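Local coordinates for hypothetical protein AF1531 (Archaeoglobus fulgidus, PDB 2I5H) that is of unknown function but may bind nucleic acid through a helix-hairpin-helix-like region, at residues Asp70-Gly75 and Arg79-Lys84; Asp162-Gln165 and Gln171-Glu174; Ile181-Glu184 and Gln189-Tyr192. All blocks are in the same frame, centred on the assembly; numbering follows the deposited sequence.

Each of the three contacts joins segments close in sequence, and in each, buried and more exposed residues meet, yet their chemistry follows their place in the fold. Contact 1 belongs to the antiparallel sheet and brings its two outermost strands together with valines, an isoleucine, a water and one bonded arginine. Contacts 2 and 3 lie on the opposite side of the chain's centre and share helix 173-186: contact 2 seats its start against helix 160-166, whereas contact 3 lays the following loop along its later turns. Contact 2 combines apolar touches with a surface salt bridge; contact 3 relies on a buried carboxylate whose bonds reach beyond its two segments.

Contact 1 (Asp70-Gly75 and Arg79-Lys84); sequences DRVYIG and RDVVYK
Val72 and Ile74 face Val81 and Val82 across two backbones that come close without direct hydrogen bonds between them, the CA atoms of Ile74 and Val82 being 6.5 Å apart. A water bridges the two backbones, donating to Tyr73 O and accepting from Val82 N. Beside it the apolar branches gather: Val82 CG2 lies 3.8 Å from Val72 CG2 and equally near Ile74 CG2, Val72 and Val82 crossing at about a right angle, while Val81 CG1 reaches Val72 CG1 more loosely. Arg79 then runs over the turn. With CG beside the backbone N (chi1 -64°) and the chain extended beyond it, its methylenes cross the Tyr73 side chain, CG lying 3.8 Å from Tyr73 CD2, and the guanidinium arrives at Gly75. Arg79 NE donates to Gly75 O at 2.8 Å, in the carbonyl plane, and Arg79 NH2 adds a weak bond to the same oxygen. From the other branch, NH1 donates to Tyr83 O at 3.1 Å, so both segments hold the group. The Tyr73 ring has Gly75 N over its centre, 3.3 Å above the plane, and its hydroxyl bonds to Gly77 N within the turn. A leucine in place of Arg79 would probably leave Gly75 O and Tyr83 O without these donors and the turn less firmly tied to strand 82-88. The chemistry implies that the sheet's two outermost strands meet here through valine and isoleucine contacts, a bridging water and the arginine spanning Gly75 O and Tyr83 O.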
loop_
_atom_site.group_PDB
_atom_site.type_symbol
_atom_site.label_atom_id
_atom_site.label_comp_id
_atom_site.label_asym_id
_atom_site.label_seq_id
_atom_site.Cartn_x
_atom_site.Cartn_y
_atom_site.Cartn_z
ATOM N N ASP A 70 12.272 -4.063 -2.058
ATOM C CA ASP A 70 13.043 -3.315 -3.051
ATOM C C ASP A 70 12.098 -2.377 -3.798
ATOM O O ASP A 70 10.941 -2.724 -4.073
ATOM C CB ASP A 70 13.689 -4.248 -4.081
ATOM C CG ASP A 70 15.079 -4.699 -3.687
ATOM O OD1 ASP A 70 15.553 -4.335 -2.591
ATOM O OD2 ASP A 70 15.695 -5.432 -4.484
ATOM N N ARG A 71 12.597 -1.194 -4.134
ATOM C CA ARG A 71 11.822 -0.217 -4.879
ATOM C C ARG A 71 12.292 -0.335 -6.325
ATOM O O ARG A 71 13.484 -0.203 -6.609
ATOM C CB ARG A 71 12.087 1.192 -4.341
ATOM C CG ARG A 71 11.330 2.292 -5.058
ATOM C CD ARG A 71 11.593 3.643 -4.410
ATOM N NE ARG A 71 10.775 4.705 -4.989
ATOM C CZ ARG A 71 11.253 5.732 -5.684
ATOM N NH1 ARG A 71 12.558 5.846 -5.902
ATOM N NH2 ARG A 71 10.425 6.653 -6.154
ATOM N N VAL A 72 11.366 -0.600 -7.238
ATOM C CA VAL A 72 11.730 -0.753 -8.637
ATOM C C VAL A 72 11.012 0.230 -9.540
ATOM O O VAL A 72 9.870 0.618 -9.290
ATOM C CB VAL A 72 11.445 -2.188 -9.145
ATOM C CG1 VAL A 72 12.317 -3.182 -8.395
ATOM C CG2 VAL A 72 9.958 -2.526 -8.963
ATOM N N TYR A 73 11.703 0.640 -10.593
ATOM C CA TYR A 73 11.140 1.577 -11.539
ATOM C C TYR A 73 10.305 0.815 -12.556
ATOM O O TYR A 73 10.770 -0.160 -13.150
ATOM C CB TYR A 73 12.263 2.342 -12.244
ATOM C CG TYR A 73 11.771 3.326 -13.269
ATOM C CD1 TYR A 73 11.128 4.503 -12.883
ATOM C CD2 TYR A 73 11.929 3.075 -14.628
ATOM C CE1 TYR A 73 10.653 5.405 -13.831
ATOM C CE2 TYR A 73 11.459 3.970 -15.585
ATOM C CZ TYR A 73 10.823 5.131 -15.177
ATOM O OH TYR A 73 10.352 6.010 -16.122
ATOM N N ILE A 74 9.060 1.245 -12.734
ATOM C CA ILE A 74 8.167 0.611 -13.691
ATOM C C ILE A 74 7.616 1.626 -14.690
ATOM O O ILE A 74 6.597 1.381 -15.338
ATOM C CB ILE A 74 6.990 -0.090 -12.974
ATOM C CG1 ILE A 74 6.252 0.904 -12.074
ATOM C CG2 ILE A 74 7.526 -1.246 -12.130
ATOM C CD1 ILE A 74 4.927 0.367 -11.509
ATOM N N GLY A 75 8.306 2.758 -14.812
ATOM C CA GLY A 75 7.884 3.804 -15.734
ATOM C C GLY A 75 8.252 3.553 -17.189
ATOM O O GLY A 75 8.736 2.479 -17.540
ATOM N N ARG A 79 14.390 0.693 -17.684
ATOM C CA ARG A 79 14.137 0.019 -16.406
ATOM C C ARG A 79 15.320 -0.884 -16.097
ATOM O O ARG A 79 15.658 -1.758 -16.893
ATOM C CB ARG A 79 12.870 -0.841 -16.492
ATOM C CG ARG A 79 11.592 -0.059 -16.738
ATOM C CD ARG A 79 10.429 -1.000 -17.058
ATOM N NE ARG A 79 9.194 -0.269 -17.332
ATOM C CZ ARG A 79 8.136 -0.788 -17.947
ATOM N NH1 ARG A 79 8.146 -2.050 -18.358
ATOM N NH2 ARG A 79 7.069 -0.032 -18.177
ATOM N N ASP A 80 15.930 -0.687 -14.936
ATOM C CA ASP A 80 17.098 -1.468 -14.548
ATOM C C ASP A 80 16.802 -2.874 -14.042
ATOM O O ASP A 80 17.657 -3.756 -14.141
ATOM C CB ASP A 80 17.892 -0.731 -13.464
ATOM C CG ASP A 80 18.382 0.629 -13.915
ATOM O OD1 ASP A 80 18.920 0.730 -15.037
ATOM O OD2 ASP A 80 18.242 1.595 -13.137
ATOM N N VAL A 81 15.602 -3.090 -13.508
ATOM C CA VAL A 81 15.269 -4.397 -12.945
ATOM C C VAL A 81 14.036 -5.053 -13.563
ATOM O O VAL A 81 14.071 -6.232 -13.928
ATOM C CB VAL A 81 15.087 -4.277 -11.411
ATOM C CG1 VAL A 81 14.660 -5.615 -10.812
ATOM C CG2 VAL A 81 16.398 -3.824 -10.778
ATOM N N VAL A 82 12.952 -4.295 -13.674
ATOM C CA VAL A 82 11.723 -4.818 -14.262
ATOM C C VAL A 82 11.867 -4.928 -15.777
ATOM O O VAL A 82 12.473 -4.065 -16.419
ATOM C CB VAL A 82 10.518 -3.901 -13.921
ATOM C CG1 VAL A 82 9.283 -4.309 -14.731
ATOM C CG2 VAL A 82 10.222 -3.977 -12.435
ATOM N N TYR A 83 11.339 -6.002 -16.354
ATOM C CA TYR A 83 11.388 -6.152 -17.797
ATOM C C TYR A 83 10.076 -5.586 -18.323
ATOM O O TYR A 83 10.035 -4.452 -18.789
ATOM C CB TYR A 83 11.570 -7.625 -18.194
ATOM C CG TYR A 83 11.608 -7.880 -19.689
ATOM C CD1 TYR A 83 12.157 -6.946 -20.577
ATOM C CD2 TYR A 83 11.112 -9.068 -20.217
ATOM C CE1 TYR A 83 12.201 -7.199 -21.954
ATOM C CE2 TYR A 83 11.151 -9.330 -21.579
ATOM C CZ TYR A 83 11.695 -8.391 -22.444
ATOM O OH TYR A 83 11.706 -8.659 -23.792
ATOM N N LYS A 84 8.992 -6.352 -18.203
ATOM C CA LYS A 84 7.693 -5.898 -18.682
ATOM C C LYS A 84 6.608 -5.983 -17.605
ATOM O O LYS A 84 6.691 -6.805 -16.687
ATOM C CB LYS A 84 7.262 -6.755 -19.876
ATOM C CG LYS A 84 8.222 -6.737 -21.062
ATOM C CD LYS A 84 8.305 -5.349 -21.678
ATOM C CE LYS A 84 9.180 -5.353 -22.921
ATOM N NZ LYS A 84 9.215 -4.017 -23.575
HETATM O O HOH W 1 13.108 -1.520 -12.988
#

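Contact 2 (Asp162-Gln165 and Gln171-Glu174); sequences DIAQ and QRPE
Arg172, whose NH1 presses on Ala164 CB, makes the shortest polar bond here: its NH2 donates to Glu174 OE2 at 2.6 Å, a salt bridge within the segment 171-174. The N-H...O angle is 153°, the carboxylate offers the syn lone pair of OE2, and the oxygen sits slightly out of the guanidinium plane. Bends at chi2 (-60°) and chi3 (-65°) fold the arginine back, so that although its CB points away from helix 160-166 the guanidinium returns to it. Arg172 NH1 then lies 3.2 Å from Ala164 CB, a tight approach oblique to the guanidinium plane. One face of that group has Pro173 CD 4.1 Å above it, offset toward the rim. The apolar half of the contact lies deeper. Ile163 CG2 is 4.1 Å from Pro173 CB, the two side chains sliding past each other in opposite directions, and Ala164 CB reaches Pro173 CD at 4.3 Å. Phe121 of helix 114-121 touches both Ile163 and Pro173, and Phe160 also packs on Pro173, so the proline belongs to a small hydrophobic cluster. Glu161 offers Arg172 NH1 only a long, weak ion pair. Arg172 occupies the N-cap position of helix 173-186, and a negative Glu174 in the first turn would be expected to suit that helix end. Successive helices joined by a short connection are consistent with a helix-hairpin-helix-like unit. The chemistry implies a divided contact: proline meets isoleucine and alanine on the inner side, while the Arg172-Glu174 salt bridge lies on the more exposed side.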
loop_
_atom_site.group_PDB
_atom_site.type_symbol
_atom_site.label_atom_id
_atom_site.label_comp_id
_atom_site.label_asym_id
_atom_site.label_seq_id
_atom_site.Cartn_x
_atom_site.Cartn_y
_atom_site.Cartn_z
ATOM N N ASP A 162 3.606 12.258 16.648
ATOM C CA ASP A 162 2.871 13.384 17.215
ATOM C C ASP A 162 1.402 13.018 17.410
ATOM O O ASP A 162 0.758 13.477 18.354
ATOM C CB ASP A 162 2.987 14.600 16.290
ATOM C CG ASP A 162 2.245 15.811 16.822
ATOM O OD1 ASP A 162 2.569 16.267 17.939
ATOM O OD2 ASP A 162 1.337 16.307 16.122
ATOM N N ILE A 163 0.881 12.190 16.511
ATOM C CA ILE A 163 -0.509 11.753 16.581
ATOM C C ILE A 163 -0.703 10.714 17.681
ATOM O O ILE A 163 -1.674 10.770 18.439
ATOM C CB ILE A 163 -0.971 11.135 15.237
ATOM C CG1 ILE A 163 -0.985 12.209 14.146
ATOM C CG2 ILE A 163 -2.350 10.509 15.397
ATOM C CD1 ILE A 163 -1.447 11.708 12.789
ATOM N N ALA A 164 0.225 9.766 17.761
ATOM C CA ALA A 164 0.162 8.704 18.759
ATOM C C ALA A 164 0.383 9.234 20.173
ATOM O O ALA A 164 -0.052 8.622 21.149
ATOM C CB ALA A 164 1.199 7.630 18.441
ATOM N N GLN A 165 1.058 10.374 20.276
ATOM C CA GLN A 165 1.347 10.981 21.571
ATOM C C GLN A 165 0.220 11.887 22.061
ATOM O O GLN A 165 -0.144 11.861 23.238
ATOM C CB GLN A 165 2.653 11.770 21.489
ATOM N N GLN A 171 -4.780 4.024 18.085
ATOM C CA GLN A 171 -3.899 2.990 17.562
ATOM C C GLN A 171 -2.894 3.689 16.654
ATOM O O GLN A 171 -3.159 4.798 16.185
ATOM C CB GLN A 171 -4.718 1.961 16.778
ATOM C CG GLN A 171 -3.974 0.676 16.457
ATOM C CD GLN A 171 -4.902 -0.432 15.991
ATOM O OE1 GLN A 171 -4.471 -1.563 15.760
ATOM N NE2 GLN A 171 -6.185 -0.112 15.852
ATOM N N ARG A 172 -1.741 3.068 16.417
ATOM C CA ARG A 172 -0.735 3.689 15.556
ATOM C C ARG A 172 -1.390 4.208 14.284
ATOM O O ARG A 172 -2.103 3.476 13.601
ATOM C CB ARG A 172 0.370 2.689 15.194
ATOM C CG ARG A 172 1.322 2.370 16.335
ATOM C CD ARG A 172 2.033 3.619 16.839
ATOM N NE ARG A 172 2.914 4.218 15.839
ATOM C CZ ARG A 172 3.659 5.298 16.055
ATOM N NH1 ARG A 172 3.629 5.900 17.237
ATOM N NH2 ARG A 172 4.440 5.774 15.097
ATOM N N PRO A 173 -1.165 5.490 13.958
ATOM C CA PRO A 173 -1.758 6.072 12.751
ATOM C C PRO A 173 -1.373 5.313 11.484
ATOM O O PRO A 173 -2.179 5.194 10.562
ATOM C CB PRO A 173 -1.236 7.509 12.766
ATOM C CG PRO A 173 0.063 7.397 13.501
ATOM C CD PRO A 173 -0.279 6.457 14.627
ATOM N N GLU A 174 -0.148 4.795 11.447
ATOM C CA GLU A 174 0.313 4.045 10.283
ATOM C C GLU A 174 -0.537 2.799 10.094
ATOM O O GLU A 174 -0.933 2.471 8.976
ATOM C CB GLU A 174 1.782 3.634 10.438
ATOM C CG GLU A 174 2.734 4.792 10.665
ATOM C CD GLU A 174 2.957 5.078 12.135
ATOM O OE1 GLU A 174 1.962 5.177 12.882
ATOM O OE2 GLU A 174 4.131 5.204 12.540
#

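Contact 3 (Ile181-Glu184 and Gln189-Tyr192); sequences IIYE and QTKY
Tyr183 and Thr190 supply the nearest approach, a van der Waals meeting at a ring edge: Thr190 OG1 lies near the ring plane, 3.6 Å from Tyr183 CE2. With CG anti to the backbone N of Tyr183, chi1 179° swings the ring out so that its edge meets Thr190, and the two side chains meet at a slant. Glu184 CG and Thr190 CG2 come no nearer than 4.4 Å, a marginal approach. Polar chemistry gathers at the carboxylate ending the extended Glu184 side chain. Its OE2 and Tyr192 O, both acceptors, are 3.7 Å apart, and Arg180 mediates between them: its NE forms a salt bridge with Glu184 OE2 and its NH2 a weak hydrogen bond with Tyr192 O. The same carboxylate takes hydrogen bonds from the backbone N of Leu194 and Phe195, and its OE1 is also bonded to Thr196 OG1, so this buried charge is met by several groups of the chain's end. In the fold, helix 173-186 turns different flanks to different partners: Ile181 and Ile182 pack on helix 96-111, whereas Tyr183 and Glu184 receive the loop that follows the helix and doubles back beside it.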
loop_
_atom_site.group_PDB
_atom_site.type_symbol
_atom_site.label_atom_id
_atom_site.label_comp_id
_atom_site.label_asym_id
_atom_site.label_seq_id
_atom_site.Cartn_x
_atom_site.Cartn_y
_atom_site.Cartn_z
ATOM N N ILE A 181 -5.948 1.140 3.395
ATOM C CA ILE A 181 -5.433 0.831 2.063
ATOM C C ILE A 181 -5.728 -0.621 1.692
ATOM O O ILE A 181 -6.225 -0.908 0.603
ATOM C CB ILE A 181 -3.916 1.103 1.981
ATOM C CG1 ILE A 181 -3.666 2.608 2.136
ATOM C CG2 ILE A 181 -3.362 0.603 0.649
ATOM C CD1 ILE A 181 -2.201 2.991 2.244
ATOM N N ILE A 182 -5.435 -1.541 2.601
ATOM C CA ILE A 182 -5.698 -2.946 2.339
ATOM C C ILE A 182 -7.192 -3.164 2.113
ATOM O O ILE A 182 -7.588 -3.943 1.248
ATOM C CB ILE A 182 -5.193 -3.824 3.503
ATOM C CG1 ILE A 182 -3.661 -3.876 3.462
ATOM C CG2 ILE A 182 -5.795 -5.217 3.420
ATOM C CD1 ILE A 182 -3.028 -4.698 4.555
ATOM N N TYR A 183 -8.023 -2.459 2.877
ATOM C CA TYR A 183 -9.465 -2.598 2.720
ATOM C C TYR A 183 -9.890 -2.200 1.308
ATOM O O TYR A 183 -10.676 -2.895 0.668
ATOM C CB TYR A 183 -10.210 -1.726 3.734
ATOM C CG TYR A 183 -11.712 -1.822 3.590
ATOM C CD1 TYR A 183 -12.409 -2.927 4.075
ATOM C CD2 TYR A 183 -12.431 -0.832 2.924
ATOM C CE1 TYR A 183 -13.788 -3.044 3.899
ATOM C CE2 TYR A 183 -13.809 -0.939 2.742
ATOM C CZ TYR A 183 -14.479 -2.046 3.231
ATOM O OH TYR A 183 -15.841 -2.153 3.052
ATOM N N GLU A 184 -9.361 -1.082 0.827
ATOM C CA GLU A 184 -9.697 -0.593 -0.504
ATOM C C GLU A 184 -9.203 -1.542 -1.591
ATOM O O GLU A 184 -9.904 -1.797 -2.571
ATOM C CB GLU A 184 -9.121 0.813 -0.703
ATOM C CG GLU A 184 -9.818 1.868 0.166
ATOM C CD GLU A 184 -9.233 3.263 0.025
ATOM O OE1 GLU A 184 -8.453 3.500 -0.920
ATOM O OE2 GLU A 184 -9.568 4.136 0.861
ATOM N N GLN A 189 -14.996 -2.105 -5.089
ATOM C CA GLN A 189 -16.344 -1.576 -5.244
ATOM C C GLN A 189 -16.762 -0.652 -4.098
ATOM O O GLN A 189 -17.843 -0.062 -4.138
ATOM C CB GLN A 189 -17.360 -2.717 -5.393
ATOM C CG GLN A 189 -17.381 -3.727 -4.256
ATOM C CD GLN A 189 -16.107 -4.547 -4.171
ATOM O OE1 GLN A 189 -15.664 -5.137 -5.159
ATOM N NE2 GLN A 189 -15.519 -4.599 -2.985
ATOM N N THR A 190 -15.912 -0.518 -3.081
ATOM C CA THR A 190 -16.238 0.364 -1.962
ATOM C C THR A 190 -16.469 1.754 -2.548
ATOM O O THR A 190 -15.802 2.144 -3.504
ATOM C CB THR A 190 -15.097 0.420 -0.916
ATOM O OG1 THR A 190 -15.588 1.020 0.290
ATOM C CG2 THR A 190 -13.923 1.240 -1.431
ATOM N N LYS A 191 -17.410 2.500 -1.978
ATOM C CA LYS A 191 -17.734 3.827 -2.490
ATOM C C LYS A 191 -16.635 4.875 -2.379
ATOM O O LYS A 191 -16.556 5.779 -3.212
ATOM C CB LYS A 191 -19.005 4.361 -1.819
ATOM C CG LYS A 191 -19.378 5.767 -2.272
ATOM C CD LYS A 191 -20.759 6.175 -1.792
ATOM C CE LYS A 191 -21.092 7.589 -2.252
ATOM N NZ LYS A 191 -20.968 7.744 -3.732
ATOM N N TYR A 192 -15.786 4.764 -1.365
ATOM C CA TYR A 192 -14.722 5.741 -1.184
ATOM C C TYR A 192 -13.310 5.175 -1.315
ATOM O O TYR A 192 -12.951 4.209 -0.650
ATOM C CB TYR A 192 -14.877 6.425 0.176
ATOM C CG TYR A 192 -16.135 7.254 0.291
ATOM C CD1 TYR A 192 -16.300 8.414 -0.465
ATOM C CD2 TYR A 192 -17.171 6.871 1.144
ATOM C CE1 TYR A 192 -17.464 9.174 -0.377
ATOM C CE2 TYR A 192 -18.340 7.624 1.239
ATOM C CZ TYR A 192 -18.479 8.772 0.476
ATOM O OH TYR A 192 -19.636 9.512 0.555
#